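Local coordinates for protein subclass B1 metallo-beta-lactamase (Myroides odoratimimus, PDB 6T5L) that probably hydrolyses beta-lactam antibiotics, carbapenems among them, as a zinc-dependent subclass B1 metallo-beta-lactamase, at residues I26-K29 with Y35-I38; G53-N58 with V62-T67; E184-K189 with F230-K235. All coordinates share one frame; numbering follows the deposited sequence.

Contact 1: residues I26-K29 with Y35-I38; sequences IINK and YEHI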
# COMPACT_ATOMS: atom_id res chain seq x y z
N ILE A 26 -6.14 12.65 2.66
CA ILE A 26 -7.10 12.67 1.55
C ILE A 26 -7.52 11.25 1.20
O ILE A 26 -6.67 10.34 1.12
CB ILE A 26 -6.51 13.34 0.30
CG1 ILE A 26 -6.23 14.81 0.61
CG2 ILE A 26 -7.51 13.30 -0.91
CD1 ILE A 26 -5.11 15.31 -0.15
N ILE A 27 -8.82 11.07 0.98
CA ILE A 27 -9.34 9.77 0.55
C ILE A 27 -10.09 9.98 -0.75
O ILE A 27 -11.03 10.78 -0.79
CB ILE A 27 -10.24 9.12 1.60
CG1 ILE A 27 -9.50 8.98 2.93
CG2 ILE A 27 -10.68 7.71 1.19
CD1 ILE A 27 -10.31 8.31 4.01
N ASN A 28 -9.68 9.27 -1.81
CA ASN A 28 -10.35 9.27 -3.10
C ASN A 28 -11.06 7.94 -3.31
O ASN A 28 -10.45 6.87 -3.12
CB ASN A 28 -9.38 9.50 -4.26
CG ASN A 28 -8.69 10.81 -4.18
OD1 ASN A 28 -9.32 11.84 -4.00
ND2 ASN A 28 -7.36 10.78 -4.23
N LYS A 29 -12.33 8.02 -3.68
CA LYS A 29 -13.10 6.86 -4.08
C LYS A 29 -12.87 6.61 -5.57
O LYS A 29 -13.22 7.45 -6.39
CB LYS A 29 -14.58 7.08 -3.77
CG LYS A 29 -15.42 5.82 -4.17
CD LYS A 29 -16.87 5.86 -3.66
CE LYS A 29 -17.52 4.57 -4.06
NZ LYS A 29 -18.89 4.45 -3.51
N TYR A 35 -10.71 2.57 -2.66
CA TYR A 35 -10.44 3.91 -2.21
C TYR A 35 -8.92 4.03 -2.09
O TYR A 35 -8.25 3.04 -1.79
CB TYR A 35 -11.11 4.17 -0.83
CG TYR A 35 -12.65 4.12 -0.80
CD1 TYR A 35 -13.32 2.94 -0.87
CD2 TYR A 35 -13.39 5.27 -0.59
CE1 TYR A 35 -14.67 2.88 -0.83
CE2 TYR A 35 -14.80 5.24 -0.55
CZ TYR A 35 -15.43 4.03 -0.67
OH TYR A 35 -16.80 3.93 -0.61
N GLU A 36 -8.40 5.20 -2.40
CA GLU A 36 -6.99 5.56 -2.26
C GLU A 36 -6.87 6.55 -1.10
O GLU A 36 -7.67 7.51 -0.99
CB GLU A 36 -6.50 6.20 -3.57
CG GLU A 36 -5.06 6.69 -3.54
CD GLU A 36 -4.64 7.62 -4.66
OE1 GLU A 36 -3.49 7.41 -5.08
OE2 GLU A 36 -5.37 8.57 -5.10
N HIS A 37 -5.96 6.26 -0.17
CA HIS A 37 -5.67 7.18 0.93
C HIS A 37 -4.33 7.85 0.65
O HIS A 37 -3.39 7.21 0.15
CB HIS A 37 -5.73 6.49 2.31
CG HIS A 37 -4.67 5.47 2.62
ND1 HIS A 37 -3.40 5.82 3.01
CD2 HIS A 37 -4.75 4.11 2.80
CE1 HIS A 37 -2.72 4.74 3.36
NE2 HIS A 37 -3.52 3.69 3.24
N ILE A 38 -4.28 9.15 0.90
CA ILE A 38 -3.08 9.96 0.68
C ILE A 38 -2.76 10.74 1.96
O ILE A 38 -3.65 11.40 2.53
CB ILE A 38 -3.27 10.93 -0.50
CG1 ILE A 38 -3.81 10.17 -1.74
CG2 ILE A 38 -1.98 11.70 -0.84
CD1 ILE A 38 -3.94 11.09 -3.05
O HOH W 1 -18.27 2.23 -1.76

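Contact 2: residues G53-N58 with V62-T67; sequences GMLVLN and VVVFDT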
# COMPACT_ATOMS: atom_id res chain seq x y z
N GLY A 53 -1.80 4.96 -0.08
CA GLY A 53 -2.20 3.59 0.12
C GLY A 53 -3.53 3.21 -0.48
O GLY A 53 -4.19 4.00 -1.19
N MET A 54 -3.98 1.97 -0.15
CA MET A 54 -5.21 1.42 -0.76
C MET A 54 -6.12 0.94 0.38
O MET A 54 -5.70 0.23 1.32
CB MET A 54 -4.97 0.25 -1.83
CG MET A 54 -6.27 -0.06 -2.70
SD MET A 54 -5.97 -1.01 -4.13
CE MET A 54 -5.76 -2.66 -3.32
N LEU A 55 -7.38 1.33 0.24
CA LEU A 55 -8.44 0.81 1.08
C LEU A 55 -9.33 -0.03 0.20
O LEU A 55 -9.85 0.47 -0.81
CB LEU A 55 -9.23 1.95 1.70
CG LEU A 55 -8.71 2.74 2.88
CD1 LEU A 55 -10.01 3.27 3.59
CD2 LEU A 55 -7.87 1.98 3.85
N VAL A 56 -9.52 -1.27 0.59
CA VAL A 56 -10.44 -2.19 -0.07
C VAL A 56 -11.64 -2.37 0.86
O VAL A 56 -11.51 -2.80 2.03
CB VAL A 56 -9.77 -3.52 -0.38
CG1 VAL A 56 -10.76 -4.47 -1.07
CG2 VAL A 56 -8.52 -3.30 -1.21
N LEU A 57 -12.81 -2.09 0.30
CA LEU A 57 -14.08 -2.18 1.01
C LEU A 57 -14.99 -3.24 0.40
O LEU A 57 -15.23 -3.21 -0.82
CB LEU A 57 -14.79 -0.84 0.97
CG LEU A 57 -16.26 -0.79 1.39
CD1 LEU A 57 -16.56 -1.06 2.85
CD2 LEU A 57 -16.82 0.53 0.91
N ASN A 58 -15.52 -4.14 1.24
CA ASN A 58 -16.61 -5.02 0.80
C ASN A 58 -17.51 -5.44 1.97
O ASN A 58 -17.01 -5.81 3.04
CB ASN A 58 -16.05 -6.26 0.10
CG ASN A 58 -17.14 -7.13 -0.52
OD1 ASN A 58 -18.03 -6.63 -1.26
ND2 ASN A 58 -17.14 -8.41 -0.16
N VAL A 62 -13.18 -3.69 5.79
CA VAL A 62 -12.15 -2.95 5.08
C VAL A 62 -10.80 -3.59 5.33
O VAL A 62 -10.52 -4.05 6.45
CB VAL A 62 -12.15 -1.45 5.48
CG1 VAL A 62 -10.88 -0.85 4.99
CG2 VAL A 62 -13.32 -0.77 4.82
N VAL A 63 -9.98 -3.68 4.26
CA VAL A 63 -8.57 -4.04 4.36
C VAL A 63 -7.74 -2.86 3.85
O VAL A 63 -8.02 -2.31 2.78
CB VAL A 63 -8.19 -5.31 3.57
CG1 VAL A 63 -6.65 -5.46 3.46
CG2 VAL A 63 -8.78 -6.55 4.21
N VAL A 64 -6.68 -2.54 4.55
CA VAL A 64 -5.87 -1.35 4.25
C VAL A 64 -4.50 -1.84 3.85
O VAL A 64 -3.90 -2.67 4.56
CB VAL A 64 -5.76 -0.42 5.49
CG1 VAL A 64 -4.89 0.84 5.23
CG2 VAL A 64 -7.17 -0.06 5.99
N PHE A 65 -4.02 -1.34 2.73
CA PHE A 65 -2.64 -1.53 2.30
C PHE A 65 -1.90 -0.25 2.68
O PHE A 65 -2.25 0.83 2.18
CB PHE A 65 -2.56 -1.79 0.78
CG PHE A 65 -3.03 -3.15 0.40
CD1 PHE A 65 -4.36 -3.39 0.08
CD2 PHE A 65 -2.15 -4.19 0.41
CE1 PHE A 65 -4.79 -4.67 -0.26
CE2 PHE A 65 -2.56 -5.47 0.10
CZ PHE A 65 -3.89 -5.72 -0.25
N ASP A 66 -0.87 -0.38 3.52
CA ASP A 66 -0.12 0.76 4.02
C ASP A 66 -0.81 1.69 5.02
O ASP A 66 -1.92 2.17 4.76
CB ASP A 66 0.44 1.63 2.91
CG ASP A 66 1.62 1.00 2.18
OD1 ASP A 66 1.89 -0.24 2.39
OD2 ASP A 66 2.27 1.74 1.40
N THR A 67 -0.32 1.73 6.25
CA THR A 67 -0.75 2.84 7.09
C THR A 67 -0.47 4.16 6.39
O THR A 67 0.51 4.27 5.64
CB THR A 67 -0.10 2.81 8.47
OG1 THR A 67 1.27 3.25 8.42
CG2 THR A 67 -0.19 1.39 9.06

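Contact 3: residues E184-K189 with F230-K235; sequences EIDASK and FDYTIK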
# COMPACT_ATOMS: atom_id res chain seq x y z
N GLU A 184 4.59 6.40 -10.76
CA GLU A 184 3.65 7.15 -11.56
C GLU A 184 4.34 7.55 -12.86
O GLU A 184 5.58 7.49 -12.99
CB GLU A 184 3.14 8.38 -10.78
CG GLU A 184 4.13 9.55 -10.78
CD GLU A 184 3.55 10.90 -10.28
OE1 GLU A 184 4.35 11.64 -9.68
OE2 GLU A 184 2.35 11.22 -10.52
N ILE A 185 3.52 7.91 -13.85
CA ILE A 185 4.06 8.32 -15.14
C ILE A 185 5.01 9.50 -14.96
O ILE A 185 4.71 10.47 -14.25
CB ILE A 185 2.92 8.64 -16.11
CG1 ILE A 185 2.05 7.41 -16.26
CG2 ILE A 185 3.46 9.05 -17.52
CD1 ILE A 185 2.75 6.24 -17.03
N ASP A 186 6.18 9.39 -15.56
CA ASP A 186 7.22 10.42 -15.61
C ASP A 186 7.89 10.69 -14.26
O ASP A 186 8.68 11.62 -14.14
CB ASP A 186 6.67 11.73 -16.20
CG ASP A 186 6.38 11.60 -17.70
OD1 ASP A 186 7.13 10.86 -18.38
OD2 ASP A 186 5.38 12.19 -18.19
N ALA A 187 7.64 9.86 -13.25
CA ALA A 187 8.42 9.94 -12.02
C ALA A 187 9.94 9.87 -12.26
O ALA A 187 10.44 9.33 -13.26
CB ALA A 187 8.08 8.78 -11.09
N SER A 188 10.68 10.39 -11.30
CA SER A 188 12.10 10.09 -11.21
C SER A 188 12.30 8.73 -10.55
O SER A 188 11.37 8.13 -10.02
CB SER A 188 12.81 11.18 -10.42
OG SER A 188 12.22 12.43 -10.69
N LYS A 189 13.54 8.26 -10.56
CA LYS A 189 13.86 7.01 -9.86
C LYS A 189 13.59 7.10 -8.37
O LYS A 189 13.22 6.10 -7.74
CB LYS A 189 15.30 6.63 -10.14
CG LYS A 189 15.60 6.65 -11.61
CD LYS A 189 16.77 5.81 -11.96
CE LYS A 189 16.77 5.45 -13.44
NZ LYS A 189 17.11 6.63 -14.33
N PHE A 230 2.97 0.18 -14.94
CA PHE A 230 3.88 -0.95 -15.06
C PHE A 230 4.91 -0.70 -16.16
O PHE A 230 6.12 -0.79 -15.95
CB PHE A 230 3.10 -2.22 -15.40
CG PHE A 230 2.07 -2.67 -14.39
CD1 PHE A 230 2.10 -2.23 -13.06
CD2 PHE A 230 1.09 -3.57 -14.77
CE1 PHE A 230 1.18 -2.68 -12.15
CE2 PHE A 230 0.15 -4.01 -13.87
CZ PHE A 230 0.22 -3.57 -12.53
N ASP A 231 4.41 -0.39 -17.37
CA ASP A 231 5.30 -0.24 -18.52
C ASP A 231 6.31 0.85 -18.26
O ASP A 231 7.51 0.69 -18.54
CB ASP A 231 4.50 0.13 -19.78
CG ASP A 231 3.69 -1.01 -20.33
OD1 ASP A 231 4.11 -2.17 -20.14
OD2 ASP A 231 2.67 -0.73 -20.99
N TYR A 232 5.85 1.99 -17.75
CA TYR A 232 6.76 3.10 -17.52
C TYR A 232 7.82 2.72 -16.46
O TYR A 232 9.00 3.04 -16.62
CB TYR A 232 5.95 4.34 -17.13
CG TYR A 232 6.86 5.45 -16.73
CD1 TYR A 232 7.39 6.35 -17.70
CD2 TYR A 232 7.28 5.55 -15.41
CE1 TYR A 232 8.31 7.36 -17.31
CE2 TYR A 232 8.21 6.54 -15.02
CZ TYR A 232 8.70 7.43 -15.94
OH TYR A 232 9.56 8.38 -15.47
N THR A 233 7.44 1.98 -15.42
CA THR A 233 8.40 1.58 -14.38
C THR A 233 9.39 0.55 -14.91
O THR A 233 10.59 0.62 -14.60
CB THR A 233 7.63 1.06 -13.15
OG1 THR A 233 6.75 2.09 -12.63
CG2 THR A 233 8.56 0.65 -12.02
N ILE A 234 8.93 -0.39 -15.74
CA ILE A 234 9.85 -1.34 -16.36
C ILE A 234 10.93 -0.58 -17.12
O ILE A 234 12.12 -0.95 -17.10
CB ILE A 234 9.08 -2.28 -17.30
CG1 ILE A 234 8.16 -3.22 -16.53
CG2 ILE A 234 10.05 -3.04 -18.28
CD1 ILE A 234 7.12 -3.90 -17.48
N LYS A 235 10.52 0.43 -17.90
CA LYS A 235 11.46 1.07 -18.82
C LYS A 235 12.39 2.00 -18.06
O LYS A 235 13.58 2.09 -18.40
CB LYS A 235 10.70 1.82 -19.93

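Contact 1: residues I26-K29 with Y35-I38
K29 runs out fully extended from a CG set opposite its own backbone nitrogen (chi1 -179°), while Y35 turns its ring to the side of its own N (chi1 -64°), and the two side chains travel alongside each other from one non-hydrogen-bonded pair. The lysine methylenes therefore lie along the phenol: CG sits over one ring face, displaced toward the rim, at 4.1 Å from the Y35 ring centroid, a CH-pi contact, and farther out K29 CE comes within 3.6 Å of Y35 OH. A water joins the two ends, accepting from K29 NZ at 2.9 Å and lying hydrogen-bonded to Y35 OH as well.

On the other face of the sheet N28 and E36 also point the same way. N28 ND2 donates to E36 OE2 over 3.1 Å. The carboxylate oxygen lies close to the amide plane, but the amide approaches it from the anti side and 23° out of the carboxylate plane, a modest bond between groups twisted against each other. I38 CD1 packs against the same N28 ND2 at 3.6 Å, and I26 and I38 meet through their CB atoms.

Between the two faces the backbones are joined by paired bonds at I26–I38 and N28–E36, with I38 N to I26 O at 2.7 Å. I27 turns toward L77 and F80 of helix 71-83, and H37 reaches the carbonyls of F65 and D66 through weak bonds. This is an antiparallel beta hairpin of the N-terminal sheet in the alpha-beta/beta-alpha sandwich of metallo-beta-lactamases.

Contact 2: residues G53-N58 with V62-T67
M54 and F65 form a hydrogen-bonded pair whose side chains lie side by side, and the methionine folds back at its thioether (chi3 76°) to bring its methyl to the ring. M54 CE rests 3.7 Å from F65 CD1 and almost as close to CE1, approaching obliquely. Farther along the same face, V56 presents CG2 to the ring edge, near its plane, at 4.1 Å from F65 CE1. The methionine methyl and the valine branch together form a surface against which the CD1-CE1 side of the F65 ring packs. V152 of strand 150-155 adds to it, touching V56, V63 and F65.

The reverse face carries L55, L57, V62 and V64. The L57 side chain runs obliquely to V62, CD1 touching V62 CG2 at 3.8 Å; L55 is paired with V64, though the detail of its fit there is doubtful. Helix 71-83 covers part of this layer, with L77 against L55 and V81 against both L55 and V62.

With no side chain on G53, F65 O can lie 3.4 Å from G53 CA in a CA-H...O contact, while the same oxygen accepts from M54 N at 3.1 Å. The bond from V56 N to V63 O is straighter, at 176°. Just beyond the strand, the side chain of D66, about 7 Å from a bound zinc ion, hydrogen-bonds T95 OG1 through OD1.

Between the strands themselves, backbone hydrogen bonds supply the polar pairing, and the aliphatic, thioether and aromatic side chains add cohesion that is dispersive and hydrophobic.

Contact 3: residues E184-K189 with F230-K235
Y232 leaves helix 228-237 pointing at the loop, and its ring reaches from the helix to the loop. CB already meets I185 CD1, 3.7 Å away, a methyl that bends back to the helix although the isoleucine sets out in the other direction. Because CG lies opposite Y232's own backbone N (chi1 174°), the phenol is carried away from the helix and against the loop backbone. CG remains within reach of the isoleucine methyl, but farther along the ring the company becomes polar. CD2 and CE2 each approach E184 O, the latter at 3.5 Å and obliquely, whereas CE1 lies 3.8 Å from D186 OD1, whose carboxylate stands almost perpendicular to the ring. Over one face sits the peptide of D186: its N is 3.2 Å from Y232 CZ and displaced toward the rim, with I185 CA higher above the same face.

The backbone met by the ring is a type II beta turn from E184 to A187, with D186 at its third position (phi 69°) and A187 N bonded back to E184 O. It lies in the loop that follows strand 175-179, beyond the zinc ligand C180, in the metallo-beta-lactamase fold, and Y232 packs it onto the C-terminal helix. The contact is at the protein surface, with I185 and D186 exposed.

Past CZ, the hydroxyl reaches the far end of the turn. Y232 OH donates to A187 O over 2.6 Å, a short bond received on a carbonyl lone pair, in the carbonyl plane and near the plane of the phenol ring. Around this tyrosine, K183 N bonds T233 OG1 and K223 N bonds E184 OE2, while I185 also touches E228 and L229 of the helix.

In the fold
From the N terminus, contact 1 closes first, a hairpin between strands 25-29 and 34-41. The chain then adds strand 49-58 beside 34-41, so contact 2, the hairpin of 49-58 with 61-65, continues the same mixed sheet; the two contacts touch through backbone bonds from G53 N to H37 O and from L55 N to Y35 O. Contact 3 closes much later, bringing 184-189 to helix 228-237 across 40 intervening residues that include helix 200-210 and strand 216-219. All three follow in series, none enclosing or crossing another. Contact 3 stands apart from the sheet, its centre about 21 Å from that of contact 1 and about 24 Å from that of contact 2.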